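Local coordinates for protein putative xanthine dehydrogenase YAGS fad-binding subunit (Escherichia coli, PDB 5G5G) that probably serves as the molybdenum cofactor-binding subunit of a periplasmic aldehyde oxidase, holding the dioxothiomolybdenum ion on a pterin cytosine dinucleotide, at residues C[583-588]-C[691-696]. Sequence-based numbering, arbitrary orientation.
Sequences QSTFAG and GELGLC. With MCN (pterin cytosine dinucleotide), chain Y; MOS (dioxothiomolybdenum(VI) ion), chain Z.
With CG anti to the backbone N (chi1 172°), Leu-693 sends its forked end onto the start of strand 584-596, where the hydroxyl of Thr-585, held between its own N and carbonyl carbon (chi1 69°), faces the leucine's flank. Thr-585 OG1 lies 3.6 Å from Leu-693 CB. One branch of the fork, Leu-693 CD2, reaches the carbonyl oxygen Phe-586 O at 3.5 Å; the other, CD1, meets Ala-587 CB at 4.1 Å. No hydrogen bond joins the two segments directly, so the touch is van der Waals. The polar end of Thr-585 is satisfied by Arg-440 O on the neighbouring strand 429-441. Gln-509 links the two sides: its OE1 accepts the N-H groups of Glu-692 and Leu-693, while its NE2 makes a weak bond to Thr-585 OG1.

Beyond the leucine, the loop grips the cofactor. Gly-691 N gives a nearly straight bond (168°) to the phosphate oxygen O2A of MCN, 2.8 Å away. Glu-692 reaches along the dithiolene: its CD lies 3.4 Å from MCN S8', and its OE2 is 3.2 Å from the molybdenum. OE1 forms a salt bridge with Arg-440, and OE2 accepts from Ala-351 N. Replacing Glu-692 by alanine removes the carboxylate, which is likely to leave the Arg-440 guanidinium without its charged mate and Ala-351 N without its acceptor. The leucine thus packs on a mixed surface of hydroxyl, carbonyl oxygen and methyl, while polar groups next to it in the loop meet the cofactor, with a carboxylate beside the metal, consistent with the active-site glutamate of the xanthine oxidase family.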
loop_
_atom_site.group_PDB
_atom_site.type_symbol
_atom_site.label_atom_id
_atom_site.label_comp_id
_atom_site.label_asym_id
_atom_site.label_seq_id
_atom_site.Cartn_x
_atom_site.Cartn_y
_atom_site.Cartn_z
ATOM N N GLN C 583 -21.701 8.288 -21.791
ATOM C CA GLN C 583 -20.306 8.721 -21.826
ATOM C C GLN C 583 -19.505 7.738 -20.986
ATOM O O GLN C 583 -19.736 7.589 -19.765
ATOM C CB GLN C 583 -20.138 10.118 -21.268
ATOM C CG GLN C 583 -20.998 11.151 -21.973
ATOM C CD GLN C 583 -20.683 12.567 -21.527
ATOM O OE1 GLN C 583 -19.562 12.868 -21.096
ATOM N NE2 GLN C 583 -21.683 13.446 -21.630
ATOM N N SER C 584 -18.559 7.072 -21.636
ATOM C CA SER C 584 -17.745 6.092 -20.918
ATOM C C SER C 584 -16.316 6.142 -21.457
ATOM O O SER C 584 -15.994 6.882 -22.432
ATOM C CB SER C 584 -18.334 4.658 -21.109
ATOM O OG SER C 584 -19.737 4.619 -20.780
ATOM N N THR C 585 -15.492 5.373 -20.774
ATOM C CA THR C 585 -14.094 5.162 -21.089
ATOM C C THR C 585 -13.791 3.684 -21.153
ATOM O O THR C 585 -14.446 2.882 -20.493
ATOM C CB THR C 585 -13.185 5.885 -20.055
ATOM O OG1 THR C 585 -13.273 5.255 -18.775
ATOM C CG2 THR C 585 -13.563 7.354 -19.978
ATOM N N PHE C 586 -12.800 3.330 -21.984
ATOM C CA PHE C 586 -12.529 1.943 -22.356
ATOM C C PHE C 586 -11.038 1.655 -22.323
ATOM O O PHE C 586 -10.203 2.554 -22.534
ATOM C CB PHE C 586 -13.076 1.675 -23.785
ATOM C CG PHE C 586 -14.548 1.958 -23.909
ATOM C CD1 PHE C 586 -15.471 0.998 -23.602
ATOM C CD2 PHE C 586 -14.983 3.205 -24.288
ATOM C CE1 PHE C 586 -16.834 1.253 -23.669
ATOM C CE2 PHE C 586 -16.337 3.492 -24.345
ATOM C CZ PHE C 586 -17.260 2.481 -24.044
ATOM N N ALA C 587 -10.704 0.393 -22.107
ATOM C CA ALA C 587 -9.325 -0.080 -22.178
ATOM C C ALA C 587 -9.227 -1.509 -22.643
ATOM O O ALA C 587 -10.174 -2.287 -22.515
ATOM C CB ALA C 587 -8.636 0.033 -20.804
ATOM N N GLY C 588 -8.044 -1.860 -23.115
ATOM C CA GLY C 588 -7.675 -3.230 -23.375
ATOM C C GLY C 588 -6.380 -3.506 -22.622
ATOM O O GLY C 588 -5.395 -2.770 -22.764
ATOM N N GLY C 691 -8.149 7.853 -14.218
ATOM C CA GLY C 691 -7.576 7.340 -12.965
ATOM C C GLY C 691 -8.198 6.074 -12.382
ATOM O O GLY C 691 -7.497 5.350 -11.665
ATOM N N GLU C 692 -9.481 5.834 -12.688
ATOM C CA GLU C 692 -10.165 4.599 -12.313
ATOM C C GLU C 692 -10.177 3.574 -13.429
ATOM O O GLU C 692 -9.961 2.385 -13.181
ATOM C CB GLU C 692 -11.555 4.904 -11.769
ATOM C CG GLU C 692 -11.574 5.740 -10.482
ATOM C CD GLU C 692 -12.992 5.917 -9.940
ATOM O OE1 GLU C 692 -13.862 6.462 -10.643
ATOM O OE2 GLU C 692 -13.201 5.450 -8.793
ATOM N N LEU C 693 -10.380 4.045 -14.660
ATOM C CA LEU C 693 -10.334 3.211 -15.864
ATOM C C LEU C 693 -9.087 2.326 -15.870
ATOM O O LEU C 693 -9.145 1.146 -16.194
ATOM C CB LEU C 693 -10.358 4.092 -17.115
ATOM C CG LEU C 693 -10.109 3.293 -18.405
ATOM C CD1 LEU C 693 -11.254 2.325 -18.713
ATOM C CD2 LEU C 693 -9.876 4.297 -19.531
ATOM N N GLY C 694 -7.962 2.903 -15.461
ATOM C CA GLY C 694 -6.706 2.198 -15.534
ATOM C C GLY C 694 -6.695 0.904 -14.813
ATOM O O GLY C 694 -5.904 0.017 -15.164
ATOM N N LEU C 695 -7.446 0.828 -13.712
ATOM C CA LEU C 695 -7.546 -0.401 -12.924
ATOM C C LEU C 695 -8.501 -1.476 -13.496
ATOM O O LEU C 695 -8.358 -2.656 -13.252
ATOM C CB LEU C 695 -8.008 -0.034 -11.506
ATOM C CG LEU C 695 -8.191 -1.135 -10.500
ATOM C CD1 LEU C 695 -6.896 -1.887 -10.303
ATOM C CD2 LEU C 695 -8.649 -0.595 -9.152
ATOM N N CYS C 696 -9.521 -1.007 -14.187
ATOM C CA CYS C 696 -10.632 -1.806 -14.650
ATOM C C CYS C 696 -10.195 -2.837 -15.656
ATOM O O CYS C 696 -9.656 -2.475 -16.720
ATOM C CB CYS C 696 -11.654 -0.893 -15.271
ATOM S SG CYS C 696 -12.436 0.229 -14.030
HETATM N N1 MCN Y . -5.526 12.881 -16.807
HETATM C C2 MCN Y . -4.955 13.497 -18.010
HETATM N N3 MCN Y . -6.123 13.504 -18.995
HETATM C C4 MCN Y . -7.341 12.991 -18.962
HETATM C C5 MCN Y . -7.721 12.523 -17.585
HETATM C C6 MCN Y . -6.817 12.432 -16.654
HETATM O O2 MCN Y . -3.934 13.911 -18.198
HETATM N N4 MCN Y . -8.224 12.939 -19.895
HETATM C "C1'" MCN Y . -4.497 12.610 -15.816
HETATM C C2D MCN Y . -4.068 13.916 -15.047
HETATM O "O2'" MCN Y . -2.734 13.774 -14.567
HETATM C "C3'" MCN Y . -5.038 13.861 -13.979
HETATM C C4D MCN Y . -5.249 12.366 -13.463
HETATM O O4D MCN Y . -5.014 11.729 -14.810
HETATM O "O3'" MCN Y . -4.784 14.647 -12.759
HETATM C "C5'" MCN Y . -6.468 11.847 -12.970
HETATM O "O5'" MCN Y . -7.607 12.515 -13.457
HETATM P PA MCN Y . -8.985 11.818 -13.323
HETATM O O1A MCN Y . -10.043 12.881 -13.613
HETATM O O2A MCN Y . -8.981 10.520 -14.052
HETATM O O3A MCN Y . -9.082 11.433 -11.685
HETATM P PB MCN Y . -9.538 12.456 -10.569
HETATM O O1B MCN Y . -10.997 12.422 -10.414
HETATM O O2B MCN Y . -8.851 13.765 -10.778
HETATM O O3B MCN Y . -8.788 11.795 -9.356
HETATM C C10 MCN Y . -9.442 10.677 -8.618
HETATM C "C9'" MCN Y . -8.919 9.332 -8.978
HETATM C "C8'" MCN Y . -9.844 8.250 -8.193
HETATM S "S8'" MCN Y . -11.510 8.418 -8.152
HETATM C "C7'" MCN Y . -9.222 7.436 -7.492
HETATM S "S7'" MCN Y . -10.065 6.299 -6.399
HETATM C "C6'" MCN Y . -7.700 7.143 -7.664
HETATM C C7 MCN Y . -7.258 7.968 -8.964
HETATM O "O9'" MCN Y . -7.590 9.295 -8.881
HETATM N "N5'" MCN Y . -7.074 7.846 -6.427
HETATM C C4A MCN Y . -5.601 8.118 -6.437
HETATM N "N8'" MCN Y . -5.781 7.925 -9.012
HETATM C C4B MCN Y . -5.055 8.188 -7.905
HETATM N "N1'" MCN Y . -3.670 8.297 -8.030
HETATM C "C2'" MCN Y . -2.859 8.799 -7.006
HETATM N "N2'" MCN Y . -1.620 8.884 -7.102
HETATM N "N3'" MCN Y . -3.405 8.704 -5.756
HETATM C "C4'" MCN Y . -4.726 8.593 -5.353
HETATM O "O4'" MCN Y . -5.311 8.572 -4.254
HETATM MO MO MOS Z . -12.205 7.159 -6.311
HETATM S S MOS Z . -13.100 5.279 -5.293
HETATM O O1 MOS Z . -12.106 8.148 -4.826
HETATM O O2 MOS Z . -14.212 7.364 -6.875
#